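Local coordinates for protein sulfide-quinone reductase (Aquifex aeolicus, PDB 3HYW) that oxidises hydrogen sulfide at an FAD cofactor and passes the electrons to a quinone, probably building polysulfide on active-site cysteines before releasing it, at residues Pro46-Gly51 / Cys124-Ala129; Val146-Ile151 / Leu165-Glu170; Leu130-Lys135 / Ala245-Phe250. All coordinates share one frame; numbering follows the deposited sequence. Where two conformers were deposited one is given.

In the fold
All three contacts lie on the same side of the chain's centre, their centres about 13 Å apart for contacts 1 and 2 and about 10 Å for each of the other pairs. Helix 126-141 joins them: its first turn serves contact 1, its next residues serve contact 3, and the chain then runs into strand 146-150 of contact 2. Contacts 2 and 3 reach one mixed sheet, through neighbouring strands 146-150 and 247-255. Along the chain, contact 1 closes first; both segments of contact 2 then fall between those of contact 3. Two helices thus pack against one sheet, while contact 1 ties this layer to short helix 45-50 beside the flavin.

Contact 1 of 3, residues Pro46-Gly51 / Cys124-Ala129; sequences PHLAMG and CTAEHA. With FAD (flavin-adenine dinucleotide), chain G; H2S (hydrosulfuric acid), chain J.
L48 lays its CD2 methyl over the first turn of helix 126-141, 4.0 Å from A126 CB and 4.2 Å from A129 CB. With chi1 -174° and chi2 69° together placing it, one methyl meets both alanines; the same CD2 lies 3.6 Å from A126 O. A49 packs beside it: its CB is 3.9 Å from A129 CB, and its backbone comes closer still, A49 CA to A129 O being 3.3 Å with an angle of 149° at the hydrogen, a CA-H...O contact. Small side chains permit this approach, and A49 CA and A129 CA are 4.4 Å apart. Each helix has a defined end here. T125 is the N-cap of helix 126-141, OG1 accepting from H128 N at 3.1 Å, and G51 closes helix 45-50 in a Schellman motif. Just before the cap, C124 lines the FAD and hydrogen sulfide pockets, its CA 3.8 Å from FAD C8M. E127, on the same turn, forms a salt bridge with R36, an FAD-binding residue. P46 and C124 approach the flavin's dimethylbenzene end. Between the segments, the chemistry is consistent with cohesion mainly by buried methyl packing, perhaps aided by the CA-H...O contact.

Contact 2 of 3, residues Val146-Ile151 / Leu165-Glu170; sequences VVIGAI and LMLHYE
Strand 146-150 and the helical segment 165-170 keep a side-chain layer's distance: their nearest CA atoms, of V146 and L167, are 9.6 Å apart, so the backbones themselves do not touch. V146 and I148, two residues apart on the strand, both direct their CB toward the helix, and L167 directs its own toward the strand. The meeting is concentrated on a single methyl. L167 CD2 lies 3.9 Å from V146 CG1, the two side chains reaching each other tip to tip, and 4.0 Å from I148 CD1, where they cross obliquely. In L167, chi1 (-176°) carries CG away from the backbone N and chi2 (54°) sets the position of CD2, while V146 turns CG1 away from its own N in the same sense (chi1 167°). All three residues are buried and the interaction is wholly apolar, with 89 Å² covered in total, a small patch within a larger core. Helix 126-141 also contributes to that core, L136 and Y140 touching L167 and L139 touching V146. On the sheet, V146 and I148 exchange backbone hydrogen bonds with T183 of the neighbouring parallel strand 182-185. Strand 146-150, helix 158-173 and strand 182-185 follow one another in sequence and form a beta-alpha-beta crossover, the unit from which Rossmann-type domains are built, in keeping with the pyridine nucleotide-disulphide oxidoreductase family.

Contact 3 of 3, residues Leu130-Lys135 / Ala245-Phe250; sequences LETQKK and AKFTMF
Helix segment 130-135 faces strand 247-250 at two points one helical turn apart, with CA separations of 8.0 Å for T132 and M249 and 7.8 Å for K135 and F247. F247 carries the strand's side of the contact. A chi1 of 171° swings its ring away from its own amide and out toward the helix, where it is met at its edge and not over a face. T132 CG2 comes to 4.0 Å from F247 CZ, the two side chains crossing at about a right angle, and K135 CB lies 4.2 Å from F247 CE2; both methyl and methylene carbons sit near the ring plane. T132 divides its branches by chemistry. With chi1 at -59°, CG2 faces the phenyl ring, while OG1 is hydrogen-bonded to the carbonyl oxygens of H128, one turn earlier, and S122. K135 contributes the root of its chain, and its NZ makes a weak hydrogen bond with N119 O. The contact is thus hydrophobic at its centre and partly open to solvent toward the lysine. The loop residue T121 packs on T132, F247 and M249. Backbone hydrogen bonds from F247 and M249 to V147 join strand 247-255 to parallel strand 146-150. Helix 126-141 packs on strand 247-255 through T132 and K135, and F163 of the neighbouring helix 158-173 touches T132, F247 and M249.

Contact 1 of 3, residues Pro46-Gly51 / Cys124-Ala129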
loop_
_atom_site.group_PDB
_atom_site.type_symbol
_atom_site.label_atom_id
_atom_site.label_comp_id
_atom_site.label_asym_id
_atom_site.label_seq_id
_atom_site.Cartn_x
_atom_site.Cartn_y
_atom_site.Cartn_z
ATOM N N PRO A 46 26.454 10.561 9.081
ATOM C CA PRO A 46 25.199 10.725 9.831
ATOM C C PRO A 46 25.327 10.367 11.313
ATOM O O PRO A 46 24.716 11.016 12.166
ATOM C CB PRO A 46 24.226 9.766 9.122
ATOM C CG PRO A 46 24.798 9.600 7.729
ATOM C CD PRO A 46 26.290 9.633 7.939
ATOM N N HIS A 47 26.117 9.338 11.611
ATOM C CA HIS A 47 26.379 8.930 12.987
ATOM C C HIS A 47 27.238 9.971 13.698
ATOM O O HIS A 47 27.034 10.232 14.877
ATOM C CB HIS A 47 27.075 7.566 13.012
ATOM C CG HIS A 47 26.403 6.524 12.174
ATOM N ND1 HIS A 47 26.403 6.562 10.796
ATOM C CD2 HIS A 47 25.713 5.413 12.520
ATOM C CE1 HIS A 47 25.734 5.526 10.329
ATOM N NE2 HIS A 47 25.311 4.807 11.355
ATOM N N LEU A 48 28.205 10.557 12.984
ATOM C CA LEU A 48 29.003 11.657 13.543
ATOM C C LEU A 48 28.103 12.837 13.909
ATOM O O LEU A 48 28.262 13.443 14.968
ATOM C CB LEU A 48 30.100 12.107 12.572
ATOM C CG LEU A 48 31.109 13.164 13.062
ATOM C CD1 LEU A 48 32.045 12.607 14.158
ATOM C CD2 LEU A 48 31.934 13.723 11.917
ATOM N N ALA A 49 27.154 13.149 13.028
ATOM C CA ALA A 49 26.185 14.216 13.272
ATOM C C ALA A 49 25.302 13.926 14.480
ATOM O O ALA A 49 24.860 14.848 15.174
ATOM C CB ALA A 49 25.337 14.450 12.038
ATOM N N MET A 50 25.048 12.650 14.740
ATOM C CA MET A 50 24.232 12.270 15.886
ATOM C C MET A 50 25.038 12.236 17.183
ATOM O O MET A 50 24.470 12.100 18.261
ATOM C CB MET A 50 23.557 10.917 15.644
ATOM C CG MET A 50 22.441 10.935 14.601
ATOM S SD MET A 50 21.116 12.098 14.979
ATOM C CE MET A 50 20.674 11.602 16.644
ATOM N N GLY A 51 26.361 12.354 17.071
ATOM C CA GLY A 51 27.248 12.264 18.225
ATOM C C GLY A 51 27.538 10.821 18.589
ATOM O O GLY A 51 27.996 10.529 19.699
ATOM N N CYS A 124 26.995 16.123 5.005
ATOM C CA CYS A 124 27.708 15.598 3.834
ATOM C C CYS A 124 29.226 15.622 3.966
ATOM O O CYS A 124 29.924 14.905 3.247
ATOM C CB CYS A 124 27.294 16.355 2.570
ATOM S SG CYS A 124 25.632 16.043 2.045
ATOM N N THR A 125 29.737 16.475 4.849
ATOM C CA THR A 125 31.150 16.433 5.224
ATOM C C THR A 125 31.255 16.244 6.731
ATOM O O THR A 125 30.301 16.507 7.458
ATOM C CB THR A 125 31.933 17.702 4.801
ATOM O OG1 THR A 125 31.458 18.831 5.537
ATOM C CG2 THR A 125 31.798 17.970 3.297
ATOM N N ALA A 126 32.416 15.786 7.192
ATOM C CA ALA A 126 32.674 15.631 8.618
ATOM C C ALA A 126 32.490 16.963 9.339
ATOM O O ALA A 126 31.899 17.022 10.414
ATOM C CB ALA A 126 34.080 15.094 8.847
ATOM N N GLU A 127 33.003 18.020 8.715
ATOM C CA GLU A 127 32.983 19.375 9.253
ATOM C C GLU A 127 31.558 19.905 9.426
ATOM O O GLU A 127 31.223 20.472 10.467
ATOM C CB GLU A 127 33.801 20.300 8.347
ATOM C CG GLU A 127 35.321 20.036 8.386
ATOM C CD GLU A 127 35.793 18.939 7.437
ATOM O OE1 GLU A 127 34.992 18.443 6.608
ATOM O OE2 GLU A 127 36.987 18.569 7.521
ATOM N N HIS A 128 30.718 19.703 8.412
ATOM C CA HIS A 128 29.294 20.054 8.504
ATOM C C HIS A 128 28.539 19.184 9.525
ATOM O O HIS A 128 27.702 19.686 10.274
ATOM C CB HIS A 128 28.613 19.914 7.137
ATOM C CG HIS A 128 28.928 21.018 6.175
ATOM N ND1 HIS A 128 29.528 20.788 4.957
ATOM C CD2 HIS A 128 28.712 22.353 6.241
ATOM C CE1 HIS A 128 29.676 21.934 4.316
ATOM N NE2 HIS A 128 29.189 22.900 5.075
ATOM N N ALA A 129 28.812 17.880 9.531
ATOM C CA ALA A 129 28.166 16.959 10.475
ATOM C C ALA A 129 28.425 17.335 11.938
ATOM O O ALA A 129 27.543 17.211 12.784
ATOM C CB ALA A 129 28.586 15.504 10.200
HETATM P PA FAD G . 34.636 11.591 -1.301
HETATM O O1A FAD G . 34.759 10.259 -0.607
HETATM O O2A FAD G . 33.823 12.677 -0.667
HETATM O O5B FAD G . 36.132 12.103 -1.537
HETATM C C5B FAD G . 36.471 13.249 -2.300
HETATM C C4B FAD G . 37.879 13.648 -1.889
HETATM O O4B FAD G . 38.392 14.636 -2.783
HETATM C C3B FAD G . 37.891 14.286 -0.509
HETATM O O3B FAD G . 39.036 13.808 0.207
HETATM C C2B FAD G . 38.019 15.768 -0.798
HETATM O O2B FAD G . 38.649 16.469 0.273
HETATM C C1B FAD G . 38.876 15.760 -2.050
HETATM N N9A FAD G . 38.780 16.981 -2.894
HETATM C C8A FAD G . 37.671 17.697 -3.183
HETATM N N7A FAD G . 38.015 18.720 -4.005
HETATM C C5A FAD G . 39.349 18.640 -4.222
HETATM C C6A FAD G . 40.258 19.396 -4.959
HETATM N N6A FAD G . 39.841 20.477 -5.658
HETATM N N1A FAD G . 41.569 19.040 -4.976
HETATM C C2A FAD G . 42.003 17.969 -4.288
HETATM N N3A FAD G . 41.149 17.225 -3.567
HETATM C C4A FAD G . 39.822 17.537 -3.523
HETATM N N1 FAD G . 27.303 5.379 0.057
HETATM C C2 FAD G . 27.036 4.099 0.432
HETATM O O2 FAD G . 27.246 3.162 -0.364
HETATM N N3 FAD G . 26.554 3.809 1.664
HETATM C C4 FAD G . 26.327 4.800 2.550
HETATM O O4 FAD G . 25.830 4.530 3.793
HETATM C C4X FAD G . 26.589 6.116 2.189
HETATM N N5 FAD G . 26.353 7.106 3.080
HETATM C C5X FAD G . 26.608 8.392 2.754
HETATM C C6 FAD G . 26.369 9.397 3.698
HETATM C C7 FAD G . 26.613 10.731 3.386
HETATM C C7M FAD G . 26.333 11.788 4.438
HETATM C C8 FAD G . 27.101 11.055 2.118
HETATM C C8M FAD G . 27.385 12.488 1.709
HETATM C C9 FAD G . 27.332 10.046 1.179
HETATM C C9A FAD G . 27.100 8.695 1.486
HETATM N N10 FAD G . 27.344 7.699 0.582
HETATM C C10 FAD G . 27.085 6.409 0.919
HETATM C "C1'" FAD G . 27.799 8.034 -0.787
HETATM C "C2'" FAD G . 29.242 7.822 -1.197
HETATM O "O2'" FAD G . 29.671 6.500 -0.846
HETATM C "C3'" FAD G . 30.107 8.921 -0.579
HETATM O "O3'" FAD G . 29.619 10.212 -1.017
HETATM C "C4'" FAD G . 31.570 8.761 -0.967
HETATM O "O4'" FAD G . 32.358 9.533 -0.052
HETATM C "C5'" FAD G . 31.816 9.225 -2.399
HETATM O "O5'" FAD G . 33.170 8.975 -2.764
HETATM P P FAD G . 34.029 10.015 -3.647
HETATM O O1P FAD G . 35.421 9.455 -3.773
HETATM O O2P FAD G . 33.269 10.393 -4.900
HETATM O O3P FAD G . 34.055 11.372 -2.777
HETATM S S H2S J . 26.291 13.561 1.232
#

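Contact 2 of 3, residues Val146-Ile151 / Leu165-Glu170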
loop_
_atom_site.group_PDB
_atom_site.type_symbol
_atom_site.label_atom_id
_atom_site.label_comp_id
_atom_site.label_asym_id
_atom_site.label_seq_id
_atom_site.Cartn_x
_atom_site.Cartn_y
_atom_site.Cartn_z
ATOM N N VAL A 146 10.750 19.463 13.836
ATOM C CA VAL A 146 11.880 19.093 12.992
ATOM C C VAL A 146 11.396 18.844 11.572
ATOM O O VAL A 146 10.344 18.231 11.355
ATOM C CB VAL A 146 12.611 17.852 13.549
ATOM C CG1 VAL A 146 13.588 17.268 12.528
ATOM C CG2 VAL A 146 13.348 18.220 14.812
ATOM N N VAL A 147 12.149 19.361 10.608
ATOM C CA VAL A 147 11.962 18.980 9.215
ATOM C C VAL A 147 13.291 18.639 8.558
ATOM O O VAL A 147 14.290 19.345 8.706
ATOM C CB VAL A 147 11.085 20.000 8.404
ATOM C CG1 VAL A 147 11.416 21.410 8.765
ATOM C CG2 VAL A 147 11.195 19.777 6.904
ATOM N N ILE A 148 13.285 17.515 7.860
ATOM C CA ILE A 148 14.481 16.957 7.256
ATOM C C ILE A 148 14.111 16.633 5.816
ATOM O O ILE A 148 12.959 16.355 5.528
ATOM C CB ILE A 148 14.943 15.685 8.037
ATOM C CG1 ILE A 148 15.406 16.072 9.451
ATOM C CG2 ILE A 148 16.072 14.945 7.302
ATOM C CD1 ILE A 148 15.320 14.953 10.477
ATOM N N GLY A 149 15.074 16.689 4.905
ATOM C CA GLY A 149 14.799 16.222 3.562
ATOM C C GLY A 149 15.803 16.605 2.507
ATOM O O GLY A 149 16.998 16.746 2.775
ATOM N N ALA A 150 15.287 16.762 1.294
ATOM C CA ALA A 150 16.103 17.011 0.120
ATOM C C ALA A 150 15.501 18.129 -0.723
ATOM O O ALA A 150 14.290 18.177 -0.950
ATOM C CB ALA A 150 16.232 15.742 -0.694
ATOM N N ILE A 151 16.365 19.039 -1.160
ATOM C CA ILE A 151 15.983 20.126 -2.050
ATOM C C ILE A 151 15.906 19.569 -3.484
ATOM O O ILE A 151 16.259 18.406 -3.711
ATOM C CB ILE A 151 16.973 21.339 -1.932
ATOM C CG1 ILE A 151 18.376 20.972 -2.449
ATOM C CG2 ILE A 151 17.037 21.839 -0.488
ATOM C CD1 ILE A 151 19.319 22.160 -2.613
ATOM N N LEU A 165 15.506 8.929 10.808
ATOM C CA LEU A 165 15.155 7.780 11.634
ATOM C C LEU A 165 16.072 7.621 12.848
ATOM O O LEU A 165 15.620 7.199 13.923
ATOM C CB LEU A 165 15.069 6.507 10.788
ATOM C CG LEU A 165 13.828 6.557 9.892
ATOM C CD1 LEU A 165 13.918 5.595 8.749
ATOM C CD2 LEU A 165 12.555 6.331 10.703
ATOM N N MET A 166 17.338 8.005 12.675
ATOM C CA MET A 166 18.318 8.063 13.769
ATOM C C MET A 166 17.905 9.082 14.824
ATOM O O MET A 166 18.021 8.823 16.021
ATOM C CB MET A 166 19.709 8.430 13.236
ATOM C CG MET A 166 20.379 7.342 12.429
ATOM S SD MET A 166 22.033 7.824 11.884
ATOM C CE MET A 166 22.539 6.309 11.133
ATOM N N LEU A 167 17.448 10.243 14.364
ATOM C CA LEU A 167 16.987 11.301 15.251
ATOM C C LEU A 167 15.736 10.870 16.020
ATOM O O LEU A 167 15.663 11.066 17.226
ATOM C CB LEU A 167 16.746 12.600 14.476
ATOM C CG LEU A 167 16.351 13.846 15.283
ATOM C CD1 LEU A 167 17.358 14.130 16.411
ATOM C CD2 LEU A 167 16.191 15.052 14.373
ATOM N N HIS A 168 14.773 10.267 15.325
ATOM C CA HIS A 168 13.607 9.654 15.979
ATOM C C HIS A 168 14.030 8.692 17.100
ATOM O O HIS A 168 13.490 8.738 18.209
ATOM C CB HIS A 168 12.728 8.913 14.957
ATOM C CG HIS A 168 11.734 7.984 15.584
ATOM N ND1 HIS A 168 10.552 8.423 16.139
ATOM C CD2 HIS A 168 11.758 6.640 15.765
ATOM C CE1 HIS A 168 9.885 7.393 16.628
ATOM N NE2 HIS A 168 10.595 6.298 16.414
ATOM N N TYR A 169 14.984 7.815 16.787
ATOM C CA TYR A 169 15.526 6.857 17.742
ATOM C C TYR A 169 16.105 7.573 18.966
ATOM O O TYR A 169 15.778 7.228 20.102
ATOM C CB TYR A 169 16.587 5.969 17.072
ATOM C CG TYR A 169 17.331 5.065 18.034
ATOM C CD1 TYR A 169 16.808 3.825 18.405
ATOM C CD2 TYR A 169 18.562 5.445 18.567
ATOM C CE1 TYR A 169 17.491 2.990 19.295
ATOM C CE2 TYR A 169 19.255 4.611 19.455
ATOM C CZ TYR A 169 18.712 3.391 19.807
ATOM O OH TYR A 169 19.392 2.574 20.678
ATOM N N GLU A 170 16.945 8.576 18.718
ATOM C CA GLU A 170 17.576 9.361 19.781
ATOM C C GLU A 170 16.554 10.066 20.672
ATOM O O GLU A 170 16.678 10.050 21.898
ATOM C CB GLU A 170 18.555 10.379 19.181
ATOM C CG GLU A 170 19.276 11.274 20.196
ATOM C CD GLU A 170 20.302 10.533 21.052
ATOM O OE1 GLU A 170 20.888 9.529 20.582
ATOM O OE2 GLU A 170 20.527 10.972 22.200
#

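Contact 3 of 3, residues Leu130-Lys135 / Ala245-Phe250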
loop_
_atom_site.group_PDB
_atom_site.type_symbol
_atom_site.label_atom_id
_atom_site.label_comp_id
_atom_site.label_asym_id
_atom_site.label_seq_id
_atom_site.Cartn_x
_atom_site.Cartn_y
_atom_site.Cartn_z
ATOM N N LEU A 130 29.633 17.811 12.224
ATOM C CA LEU A 130 29.978 18.262 13.573
ATOM C C LEU A 130 29.199 19.507 14.007
ATOM O O LEU A 130 28.785 19.607 15.162
ATOM C CB LEU A 130 31.490 18.465 13.713
ATOM C CG LEU A 130 32.237 17.125 13.756
ATOM C CD1 LEU A 130 33.687 17.277 13.349
ATOM C CD2 LEU A 130 32.112 16.442 15.119
ATOM N N GLU A 131 28.988 20.434 13.075
ATOM C CA GLU A 131 28.123 21.598 13.306
ATOM C C GLU A 131 26.682 21.169 13.589
ATOM O O GLU A 131 26.027 21.732 14.464
ATOM C CB GLU A 131 28.151 22.542 12.101
ATOM C CG GLU A 131 29.536 23.078 11.731
ATOM C CD GLU A 131 29.485 24.186 10.680
ATOM O OE1 GLU A 131 28.600 24.143 9.789
ATOM O OE2 GLU A 131 30.338 25.105 10.738
ATOM N N THR A 132 26.193 20.180 12.839
ATOM C CA THR A 132 24.863 19.600 13.068
ATOM C C THR A 132 24.716 19.012 14.475
ATOM O O THR A 132 23.691 19.209 15.130
ATOM C CB THR A 132 24.547 18.508 12.035
ATOM O OG1 THR A 132 24.595 19.073 10.722
ATOM C CG2 THR A 132 23.159 17.895 12.280
ATOM N N GLN A 133 25.738 18.279 14.921
ATOM C CA GLN A 133 25.764 17.706 16.265
ATOM C C GLN A 133 25.542 18.798 17.308
ATOM O O GLN A 133 24.762 18.618 18.244
ATOM C CB GLN A 133 27.087 16.962 16.513
ATOM C CG GLN A 133 27.184 16.258 17.871
ATOM C CD GLN A 133 28.513 15.522 18.086
ATOM O OE1 GLN A 133 29.126 14.992 17.144
ATOM N NE2 GLN A 133 28.952 15.474 19.337
ATOM N N LYS A 134 26.211 19.935 17.117
ATOM C CA LYS A 134 26.125 21.068 18.039
ATOM C C LYS A 134 24.729 21.685 18.085
ATOM O O LYS A 134 24.287 22.138 19.143
ATOM C CB LYS A 134 27.160 22.143 17.690
ATOM C CG LYS A 134 28.612 21.693 17.817
ATOM C CD LYS A 134 29.552 22.884 17.779
ATOM C CE LYS A 134 30.989 22.452 17.519
ATOM N NZ LYS A 134 31.968 23.303 18.281
ATOM N N LYS A 135 24.041 21.696 16.941
ATOM C CA LYS A 135 22.691 22.261 16.856
ATOM C C LYS A 135 21.625 21.304 17.376
ATOM O O LYS A 135 20.571 21.742 17.832
ATOM C CB LYS A 135 22.369 22.713 15.431
ATOM C CG LYS A 135 23.009 24.050 15.065
ATOM C CD LYS A 135 22.657 24.500 13.650
ATOM C CE LYS A 135 21.286 25.189 13.561
ATOM N NZ LYS A 135 21.075 25.840 12.225
ATOM N N ALA A 245 9.430 25.031 11.692
ATOM C CA ALA A 245 10.649 24.275 11.965
ATOM C C ALA A 245 11.584 24.994 12.931
ATOM O O ALA A 245 11.934 26.158 12.722
ATOM C CB ALA A 245 11.375 23.980 10.675
ATOM N N LYS A 246 11.990 24.290 13.983
ATOM C CA LYS A 246 12.992 24.798 14.913
ATOM C C LYS A 246 14.370 24.229 14.560
ATOM O O LYS A 246 15.394 24.887 14.746
ATOM C CB LYS A 246 12.610 24.467 16.360
ATOM C CG LYS A 246 13.605 24.978 17.389
ATOM C CD LYS A 246 13.034 24.968 18.793
ATOM C CE LYS A 246 14.019 25.606 19.775
ATOM N NZ LYS A 246 15.331 24.882 19.802
ATOM N N PHE A 247 14.380 23.005 14.042
ATOM C CA PHE A 247 15.609 22.379 13.564
ATOM C C PHE A 247 15.362 21.758 12.199
ATOM O O PHE A 247 14.353 21.086 11.994
ATOM C CB PHE A 247 16.106 21.317 14.554
ATOM C CG PHE A 247 17.241 20.477 14.023
ATOM C CD1 PHE A 247 16.984 19.348 13.243
ATOM C CD2 PHE A 247 18.566 20.820 14.292
ATOM C CE1 PHE A 247 18.032 18.574 12.726
ATOM C CE2 PHE A 247 19.620 20.047 13.792
ATOM C CZ PHE A 247 19.350 18.926 13.003
ATOM N N THR A 248 16.285 21.989 11.269
ATOM C CA THR A 248 16.237 21.340 9.960
ATOM C C THR A 248 17.568 20.690 9.577
ATOM O O THR A 248 18.638 21.095 10.045
ATOM C CB THR A 248 15.822 22.317 8.819
ATOM O OG1 THR A 248 16.825 23.323 8.654
ATOM C CG2 THR A 248 14.487 22.983 9.112
ATOM N N MET A 249 17.480 19.677 8.722
ATOM C CA MET A 249 18.645 19.077 8.104
ATOM C C MET A 249 18.254 18.762 6.671
ATOM O O MET A 249 17.419 17.887 6.426
ATOM C CB MET A 249 19.066 17.802 8.848
ATOM C CG MET A 249 20.500 17.325 8.571
ATOM S SD MET A 249 20.868 16.868 6.863
ATOM C CE MET A 249 19.942 15.345 6.670
ATOM N N PHE A 250 18.854 19.480 5.728
ATOM C CA PHE A 250 18.602 19.233 4.322
ATOM C C PHE A 250 19.844 18.806 3.561
ATOM O O PHE A 250 20.954 19.256 3.853
ATOM C CB PHE A 250 17.909 20.434 3.659
ATOM C CG PHE A 250 16.429 20.437 3.870
ATOM C CD1 PHE A 250 15.582 19.866 2.927
ATOM C CD2 PHE A 250 15.884 20.957 5.038
ATOM C CE1 PHE A 250 14.212 19.825 3.140
ATOM C CE2 PHE A 250 14.514 20.931 5.250
ATOM C CZ PHE A 250 13.678 20.365 4.299
#